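PDB 1SXR: peptidoglycan-recognition protein SA, which binds peptidoglycan of Gram-positive bacteria and thereby activates the Toll pathway of innate immunity in Drosophila. Local coordinates for residues Gln157-Gly160 and Leu161-Asn165. Numbering follows the deposited sequence.
Sequences QSPG and LTLYN
Gly-160 and Tyr-164 close the first turn of helix 161-167, the last helix of this PGRP (amidase 2 family) fold: Tyr-164 N donates a nearly straight bond (163°) to Gly-160 O at 2.9 Å. Gly-160 is the N-cap residue, and glycine suits it because at phi 97° a CB would be jammed against the carbonyl oxygen of Pro-159. Just before it a cis peptide, which proline tolerates better than other residues, joins Ser-158 to Pro-159, and Gly-160 N returns to Gln-157 O to close a type VIa beta turn, the kind with a cis proline at its third position.

The turn brings the proline ring against Leu-163. Leu-163 CB lies 3.5 Å from Pro-159 O; with CG anti to the backbone N (chi1 177°), the chain runs on past the proline, CG 4.0 Å from both Pro-159 O and Pro-159 CB. At the tip CD2 lies 3.6 Å from Pro-159 O and 3.7 Å from Pro-159 CB, so this buried carbonyl oxygen, which lacks a hydrogen-bond partner, is packed against hydrocarbon. A branched apolar residue thus fits this buried site, which Phe-115 borders. Replacing Leu-163 by alanine would remove CG and both methyls, which would probably leave Pro-159 CB without its apolar partner and open a gap between turn and helix. Farther round the ring, Pro-159 CG faces the Tyr-164 backbone, and both residues touch Ala-149 on edge strand 145-149.

The Ser-158 hydroxyl hydrogen-bonds to His-41 ND1 and His-42 N, tying the turn to strand 35-42. One water accepts from Leu-161 N at 2.9 Å and donates to Gln-157 OE1 at 3.3 Å.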
ATOM      1  N   GLN A 157       0.292  14.055   4.201  1.00 15.82           N
ATOM      2  CA  GLN A 157       1.348  13.802   5.160  1.00 15.80           C
ATOM      3  C   GLN A 157       1.759  12.340   5.138  1.00 14.22           C
ATOM      4  O   GLN A 157       2.790  11.968   5.668  1.00 14.34           O
ATOM      5  CB  GLN A 157       0.905  14.149   6.583  1.00 16.81           C
ATOM      6  CG  GLN A 157       0.473  15.593   6.801  1.00 21.99           C
ATOM      7  CD  GLN A 157       0.604  16.026   8.261  1.00 26.72           C
ATOM      8  OE1 GLN A 157       1.099  15.267   9.107  1.00 30.67           O
ATOM      9  NE2 GLN A 157       0.181  17.243   8.554  1.00 29.41           N
ATOM     10  N   SER A 158       0.920  11.502   4.528  1.00 13.73           N
ATOM     11  CA  SER A 158       1.188  10.064   4.463  1.00 13.19           C
ATOM     12  C   SER A 158       2.536   9.812   3.774  1.00 13.19           C
ATOM     13  O   SER A 158       2.814  10.436   2.743  1.00 14.08           O
ATOM     14  CB  SER A 158       0.035   9.419   3.675  1.00 13.36           C
ATOM     15  OG  SER A 158       0.187   8.033   3.581  1.00 11.39           O
ATOM     16  N   PRO A 159       3.374   8.892   4.261  1.00 13.13           N
ATOM     17  CA  PRO A 159       3.092   7.911   5.317  1.00 13.35           C
ATOM     18  C   PRO A 159       3.446   8.313   6.741  1.00 13.64           C
ATOM     19  O   PRO A 159       3.599   7.428   7.599  1.00 13.47           O
ATOM     20  CB  PRO A 159       4.040   6.768   4.956  1.00 13.04           C
ATOM     21  CG  PRO A 159       5.280   7.486   4.406  1.00 12.98           C
ATOM     22  CD  PRO A 159       4.718   8.681   3.658  1.00 12.81           C
ATOM     23  N   GLY A 160       3.566   9.616   6.987  1.00 14.25           N
ATOM     24  CA  GLY A 160       3.937  10.118   8.318  1.00 14.96           C
ATOM     25  C   GLY A 160       5.430  10.394   8.324  1.00 15.92           C
ATOM     26  O   GLY A 160       6.193   9.590   7.836  1.00 15.69           O
ATOM     27  N   LEU A 161       5.849  11.522   8.915  1.00 16.76           N
ATOM     28  CA  LEU A 161       7.264  11.928   8.878  1.00 18.61           C
ATOM     29  C   LEU A 161       8.243  10.873   9.381  1.00 18.01           C
ATOM     30  O   LEU A 161       9.283  10.653   8.775  1.00 18.20           O
ATOM     31  CB  LEU A 161       7.472  13.207   9.684  1.00 19.45           C
ATOM     32  CG  LEU A 161       8.887  13.787   9.597  1.00 20.41           C
ATOM     33  CD1 LEU A 161       9.281  13.988   8.139  1.00 22.77           C
ATOM     34  CD2 LEU A 161       8.969  15.106  10.376  1.00 21.73           C
ATOM     35  N   THR A 162       7.923  10.225  10.492  1.00 17.20           N
ATOM     36  CA  THR A 162       8.843   9.234  11.057  1.00 17.67           C
ATOM     37  C   THR A 162       9.047   8.050  10.111  1.00 17.37           C
ATOM     38  O   THR A 162      10.159   7.544   9.916  1.00 17.83           O
ATOM     39  CB  THR A 162       8.364   8.774  12.426  1.00 17.95           C
ATOM     40  OG1 THR A 162       8.451   9.883  13.340  1.00 20.02           O
ATOM     41  CG2 THR A 162       9.324   7.738  13.005  1.00 18.47           C
ATOM     42  N   LEU A 163       7.960   7.617   9.497  1.00 16.23           N
ATOM     43  CA  LEU A 163       8.065   6.518   8.559  1.00 15.50           C
ATOM     44  C   LEU A 163       8.741   6.946   7.236  1.00 15.61           C
ATOM     45  O   LEU A 163       9.516   6.190   6.649  1.00 15.18           O
ATOM     46  CB  LEU A 163       6.683   5.901   8.339  1.00 15.51           C
ATOM     47  CG  LEU A 163       6.566   4.755   7.322  1.00 14.93           C
ATOM     48  CD1 LEU A 163       7.614   3.657   7.523  1.00 17.41           C
ATOM     49  CD2 LEU A 163       5.154   4.168   7.386  1.00 14.59           C
ATOM     50  N   TYR A 164       8.459   8.165   6.788  1.00 15.78           N
ATOM     51  CA  TYR A 164       9.089   8.720   5.595  1.00 16.68           C
ATOM     52  C   TYR A 164      10.595   8.750   5.792  1.00 17.53           C
ATOM     53  O   TYR A 164      11.342   8.364   4.887  1.00 17.51           O
ATOM     54  CB  TYR A 164       8.569  10.112   5.311  1.00 16.97           C
ATOM     55  CG  TYR A 164       9.190  10.770   4.100  1.00 17.62           C
ATOM     56  CD1 TYR A 164       9.508  10.043   2.962  1.00 19.82           C
ATOM     57  CD2 TYR A 164       9.424  12.134   4.086  1.00 20.20           C
ATOM     58  CE1 TYR A 164      10.073  10.668   1.841  1.00 20.52           C
ATOM     59  CE2 TYR A 164       9.980  12.763   2.974  1.00 21.54           C
ATOM     60  CZ  TYR A 164      10.297  12.019   1.862  1.00 20.40           C
ATOM     61  OH  TYR A 164      10.848  12.648   0.771  1.00 20.46           O
ATOM     62  N   ASN A 165      11.035   9.187   6.977  1.00 17.96           N
ATOM     63  CA  ASN A 165      12.469   9.210   7.254  1.00 19.67           C
ATOM     64  C   ASN A 165      13.102   7.830   7.166  1.00 20.04           C
ATOM     65  O   ASN A 165      14.243   7.704   6.716  1.00 21.59           O
ATOM     66  CB  ASN A 165      12.773   9.869   8.602  1.00 19.86           C
ATOM     67  CG  ASN A 165      12.545  11.360   8.576  1.00 21.86           C
ATOM     68  OD1 ASN A 165      12.565  11.982   7.511  1.00 24.93           O
ATOM     69  ND2 ASN A 165      12.308  11.954   9.753  1.00 25.36           N
TER
HETATM   70  O   HOH W   1       3.974  13.673   9.044  1.00 22.05           O